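Local coordinates for nadph-flavin oxidoreductase (Vibrio harveyi, PDB 1BKJ), which catalyses the NADPH-dependent reduction of FMN to FMNH2, as a homodimer, and so supplies luciferase with reduced flavin for bioluminescence, at residues R169-A172 with H173-V176; P230-S234 with K235-K239. All coordinates share one frame; numbering follows the deposited sequence.

Contact 1 of 2, residues R169-A172 with H173-V176. With FMN (flavin mononucleotide), chain D.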
loop_
_atom_site.group_PDB
_atom_site.type_symbol
_atom_site.label_atom_id
_atom_site.label_comp_id
_atom_site.label_asym_id
_atom_site.label_seq_id
_atom_site.Cartn_x
_atom_site.Cartn_y
_atom_site.Cartn_z
ATOM N N ARG A 169 -3.033 14.539 11.874
ATOM C CA ARG A 169 -2.095 13.417 12.006
ATOM C C ARG A 169 -0.926 13.857 12.842
ATOM O O ARG A 169 -0.804 15.047 13.158
ATOM C CB ARG A 169 -1.538 13.001 10.633
ATOM C CG ARG A 169 -2.264 11.860 9.949
ATOM C CD ARG A 169 -3.589 12.290 9.393
ATOM N NE ARG A 169 -4.127 11.315 8.450
ATOM C CZ ARG A 169 -5.423 11.106 8.243
ATOM N NH1 ARG A 169 -6.332 11.791 8.913
ATOM N NH2 ARG A 169 -5.814 10.208 7.360
ATOM N N LEU A 170 -0.066 12.899 13.200
ATOM C CA LEU A 170 1.155 13.181 13.960
ATOM C C LEU A 170 1.964 14.187 13.121
ATOM O O LEU A 170 1.831 14.199 11.889
ATOM C CB LEU A 170 1.977 11.901 14.153
ATOM C CG LEU A 170 1.588 10.936 15.269
ATOM C CD1 LEU A 170 2.259 9.602 15.016
ATOM C CD2 LEU A 170 1.972 11.490 16.625
ATOM N N PRO A 171 2.694 15.122 13.770
ATOM C CA PRO A 171 3.465 16.079 12.965
ATOM C C PRO A 171 4.633 15.444 12.205
ATOM O O PRO A 171 5.110 14.362 12.578
ATOM C CB PRO A 171 3.902 17.120 13.988
ATOM C CG PRO A 171 3.854 16.397 15.289
ATOM C CD PRO A 171 2.664 15.527 15.187
ATOM N N ALA A 172 5.019 16.084 11.098
ATOM C CA ALA A 172 6.099 15.628 10.230
ATOM C C ALA A 172 7.423 15.399 10.943
ATOM O O ALA A 172 8.139 14.480 10.584
ATOM C CB ALA A 172 6.286 16.590 9.074
ATOM N N HIS A 173 7.721 16.179 11.985
ATOM C CA HIS A 173 8.978 15.996 12.718
ATOM C C HIS A 173 9.041 14.707 13.578
ATOM O O HIS A 173 10.114 14.341 14.070
ATOM C CB HIS A 173 9.360 17.264 13.513
ATOM C CG HIS A 173 8.457 17.574 14.667
ATOM N ND1 HIS A 173 7.463 18.528 14.594
ATOM C CD2 HIS A 173 8.412 17.079 15.928
ATOM C CE1 HIS A 173 6.847 18.606 15.762
ATOM N NE2 HIS A 173 7.402 17.736 16.585
ATOM N N VAL A 174 7.882 14.061 13.779
ATOM C CA VAL A 174 7.767 12.792 14.521
ATOM C C VAL A 174 7.910 11.618 13.530
ATOM O O VAL A 174 8.731 10.715 13.745
ATOM C CB VAL A 174 6.395 12.687 15.283
ATOM C CG1 VAL A 174 6.167 11.302 15.895
ATOM C CG2 VAL A 174 6.332 13.713 16.382
ATOM N N VAL A 175 7.137 11.665 12.440
ATOM C CA VAL A 175 7.105 10.618 11.402
ATOM C C VAL A 175 8.350 10.580 10.501
ATOM O O VAL A 175 8.797 9.487 10.132
ATOM C CB VAL A 175 5.774 10.715 10.563
ATOM C CG1 VAL A 175 5.705 9.645 9.454
ATOM C CG2 VAL A 175 4.567 10.557 11.492
ATOM N N VAL A 176 8.904 11.755 10.171
ATOM C CA VAL A 176 10.098 11.867 9.320
ATOM C C VAL A 176 11.395 11.989 10.137
ATOM O O VAL A 176 11.531 12.842 11.021
ATOM C CB VAL A 176 9.983 13.037 8.284
ATOM C CG1 VAL A 176 11.179 13.069 7.319
ATOM C CG2 VAL A 176 8.703 12.906 7.496
HETATM N N1 FMN D . -12.688 2.734 8.648
HETATM C C2 FMN D . -13.877 2.135 8.992
HETATM O O2 FMN D . -14.834 2.704 9.451
HETATM N N3 FMN D . -13.847 0.756 8.838
HETATM C C4 FMN D . -12.704 -0.060 8.589
HETATM O O4 FMN D . -12.849 -1.269 8.616
HETATM C C4A FMN D . -11.494 0.671 8.344
HETATM N N5 FMN D . -10.434 -0.071 7.836
HETATM C C5A FMN D . -9.310 0.573 7.297
HETATM C C6 FMN D . -8.357 -0.214 6.678
HETATM C C7 FMN D . -7.250 0.376 6.071
HETATM C C7M FMN D . -6.334 -0.548 5.215
HETATM C C8 FMN D . -7.084 1.790 6.131
HETATM C C8M FMN D . -5.869 2.498 5.629
HETATM C C9 FMN D . -8.024 2.578 6.742
HETATM C C9A FMN D . -9.181 1.985 7.338
HETATM N N10 FMN D . -10.260 2.748 7.918
HETATM C C10 FMN D . -11.456 2.108 8.334
HETATM C "C1'" FMN D . -10.303 4.107 7.822
HETATM C "C2'" FMN D . -9.894 4.912 9.034
HETATM O "O2'" FMN D . -10.208 4.527 10.304
HETATM C "C3'" FMN D . -9.212 6.195 8.801
HETATM O "O3'" FMN D . -8.407 6.278 7.653
HETATM C "C4'" FMN D . -8.784 7.108 9.917
HETATM O "O4'" FMN D . -9.309 6.927 11.211
HETATM C "C5'" FMN D . -8.174 8.394 9.629
HETATM O "O5'" FMN D . -9.333 9.196 9.248
HETATM P P FMN D . -9.600 9.792 7.755
HETATM O O1P FMN D . -8.555 10.784 7.589
HETATM O O2P FMN D . -11.000 10.277 7.842
HETATM O O3P FMN D . -9.362 8.724 6.755
#
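Pro171 O accepts the first hydrogen bond of the short helix, from Val174 N at 3.0 Å, and Val175 N adds a weak bond. One residue further on, Val176 N donates to Ala172 O at 2.9 Å. Proline suits this N-cap position because it has no amide hydrogen to leave without a partner.

Apolar contacts line the same turn. Pro171 CG meets two neighbours on one side, Val174 CG2 at 3.8 Å and the His173 ring, where it sits off-centre over the imidazole, 4.2 Å from the centroid, in a CH-pi contact. A chi1 of 68° sets His173 CG between its own backbone N and carbonyl carbon, turning the ring back toward the proline, while NE2 is bonded to Asp188. Leu170 CB meets Val175 CG2 at 3.9 Å, and the leucine also packs on helix 186-199.

The charged interactions lie at the other end. Arg169 turns away from the helix, and its NH1 and NH2 each donate to FMN O1P at 2.8 Å, a forked grip that places the phosphorus in the guanidinium plane. NH2 also bonds Ala37 O of the second subunit, as befits a cofactor phosphate site at a dimer interface.

Contact 2 of 2, residues P230-S234 with K235-K239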
loop_
_atom_site.group_PDB
_atom_site.type_symbol
_atom_site.label_atom_id
_atom_site.label_comp_id
_atom_site.label_asym_id
_atom_site.label_seq_id
_atom_site.Cartn_x
_atom_site.Cartn_y
_atom_site.Cartn_z
ATOM N N PRO A 230 -2.599 -18.392 10.361
ATOM C CA PRO A 230 -3.130 -19.690 9.920
ATOM C C PRO A 230 -4.010 -19.536 8.649
ATOM O O PRO A 230 -4.002 -20.408 7.779
ATOM C CB PRO A 230 -3.965 -20.143 11.118
ATOM C CG PRO A 230 -3.196 -19.651 12.242
ATOM C CD PRO A 230 -2.813 -18.256 11.821
ATOM N N TYR A 231 -4.714 -18.403 8.535
ATOM C CA TYR A 231 -5.537 -18.115 7.348
ATOM C C TYR A 231 -4.648 -17.984 6.089
ATOM O O TYR A 231 -4.984 -18.547 5.054
ATOM C CB TYR A 231 -6.395 -16.846 7.521
ATOM C CG TYR A 231 -6.958 -16.303 6.204
ATOM C CD1 TYR A 231 -7.921 -17.038 5.466
ATOM C CD2 TYR A 231 -6.470 -15.089 5.646
ATOM C CE1 TYR A 231 -8.374 -16.579 4.192
ATOM C CE2 TYR A 231 -6.925 -14.623 4.379
ATOM C CZ TYR A 231 -7.872 -15.379 3.664
ATOM O OH TYR A 231 -8.307 -14.950 2.432
ATOM N N LEU A 232 -3.586 -17.176 6.160
ATOM C CA LEU A 232 -2.673 -17.001 5.032
ATOM C C LEU A 232 -2.050 -18.343 4.645
ATOM O O LEU A 232 -2.073 -18.703 3.471
ATOM C CB LEU A 232 -1.590 -15.962 5.356
ATOM C CG LEU A 232 -1.995 -14.475 5.433
ATOM C CD1 LEU A 232 -0.811 -13.631 5.876
ATOM C CD2 LEU A 232 -2.538 -13.965 4.091
ATOM N N ASN A 233 -1.617 -19.119 5.647
ATOM C CA ASN A 233 -1.018 -20.446 5.444
ATOM C C ASN A 233 -1.983 -21.442 4.796
ATOM O O ASN A 233 -1.547 -22.264 3.995
ATOM C CB ASN A 233 -0.501 -21.039 6.763
ATOM C CG ASN A 233 0.685 -20.280 7.351
ATOM O OD1 ASN A 233 1.051 -20.518 8.499
ATOM N ND2 ASN A 233 1.278 -19.370 6.587
ATOM N N SER A 234 -3.282 -21.347 5.123
ATOM C CA SER A 234 -4.335 -22.218 4.560
ATOM C C SER A 234 -4.556 -21.950 3.061
ATOM O O SER A 234 -5.064 -22.811 2.339
ATOM C CB SER A 234 -5.671 -22.073 5.321
ATOM O OG SER A 234 -6.392 -20.893 4.965
ATOM N N LYS A 235 -4.174 -20.751 2.612
ATOM C CA LYS A 235 -4.277 -20.372 1.204
ATOM C C LYS A 235 -2.931 -20.571 0.493
ATOM O O LYS A 235 -2.790 -20.288 -0.696
ATOM C CB LYS A 235 -4.775 -18.925 1.045
ATOM C CG LYS A 235 -6.153 -18.593 1.692
ATOM C CD LYS A 235 -7.314 -19.574 1.376
ATOM C CE LYS A 235 -7.679 -19.731 -0.114
ATOM N NZ LYS A 235 -7.898 -18.440 -0.801
ATOM N N GLY A 236 -1.954 -21.075 1.249
ATOM C CA GLY A 236 -0.629 -21.350 0.724
ATOM C C GLY A 236 0.317 -20.176 0.705
ATOM O O GLY A 236 1.318 -20.207 -0.012
ATOM N N LEU A 237 0.013 -19.145 1.487
ATOM C CA LEU A 237 0.843 -17.943 1.542
ATOM C C LEU A 237 1.623 -17.822 2.848
ATOM O O LEU A 237 1.234 -18.406 3.858
ATOM C CB LEU A 237 -0.042 -16.705 1.346
ATOM C CG LEU A 237 -0.818 -16.610 0.026
ATOM C CD1 LEU A 237 -1.816 -15.491 0.083
ATOM C CD2 LEU A 237 0.151 -16.410 -1.136
ATOM N N ALA A 238 2.743 -17.099 2.802
ATOM C CA ALA A 238 3.609 -16.820 3.962
ATOM C C ALA A 238 3.938 -17.999 4.890
ATOM O O ALA A 238 3.763 -17.924 6.118
ATOM C CB ALA A 238 3.035 -15.628 4.764
ATOM N N LYS A 239 4.398 -19.091 4.288
ATOM C CA LYS A 239 4.742 -20.303 5.028
ATOM C C LYS A 239 6.207 -20.345 5.447
ATOM O O LYS A 239 6.588 -21.147 6.300
ATOM C CB LYS A 239 4.378 -21.543 4.210
ATOM C CG LYS A 239 2.870 -21.699 3.997
ATOM C CD LYS A 239 2.504 -22.862 3.090
ATOM C CE LYS A 239 2.491 -24.188 3.825
ATOM N NZ LYS A 239 2.177 -25.311 2.886
#
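Leu232 O accepts two amides where helix 228-234 ends: Lys235 N (3.1 Å) and Leu237 N (2.9 Å) reach it from opposite faces of its carbonyl plane. Gly236 N turns back to Asn233 O at 3.0 Å. On the buried side, Leu232 CD2 faces Leu237 CD1 at 4.3 Å, and both leucines lie against Ala150 of strand 149-158 and Thr101 of helix 98-121. The small methyl of Ala238 fits beside Leu232 and also touches Thr101. Leu232 further packs on Thr98 of the second subunit.

Tyr231 and Lys235 border this apolar patch. With CG anti to the backbone N (chi1 164°), the tyrosine carries its ring toward the C-terminal end of the helix, where CE1 comes 3.9 Å from Lys235 CG. The lysine chain is bent at every torsion beyond chi1, and its ammonium group forms a salt bridge with Asp140 and hydrogen bonds to Ser149 O and Pro146 O. Tyr231 OH also bonds Asp140, so one carboxylate serves both polar ends.

The turn is a Schellman motif, and Gly236 takes its positive phi of 85°, where a CB would be jammed against the preceding carbonyl oxygen.

The more exposed side is held by polar bonds rather than by apolar packing. Asn233 ND2 bonds Leu237 O at 2.9 Å, lying in its carbonyl plane, and makes a weak bond to Ala238 O; a primary amide, with two N-H groups on one nitrogen, suits this pair of acceptors. Ser234 OG folds back onto Tyr231 O at 2.7 Å, a bond inside the last turn, which a short hydroxyl side chain can reach. Lys239 is the loose end of this side: it is exposed, and its aliphatic CG merely brushes Asn233 ND2.

Contact 1 comes first along the chain and contact 2 close to the C-terminus, with helices 186-199 and 212-220 between them. Their centres are 35 Å apart and the nearest atoms about 24 Å, so neither touches the other. Each joins a short helix to a loop, at opposite ends: 169-176 enters helix 172-175, whereas 230-239 leaves helix 228-234. Both meet the second subunit. Contact 1 does so at several residues, among them Val176, which pairs with a strand of that chain, and contact 2 through a single leucine. The first directly holds the FMN phosphate; the second lies against strand 149-158 of the antiparallel sheet and helix 98-121, away from the cofactor.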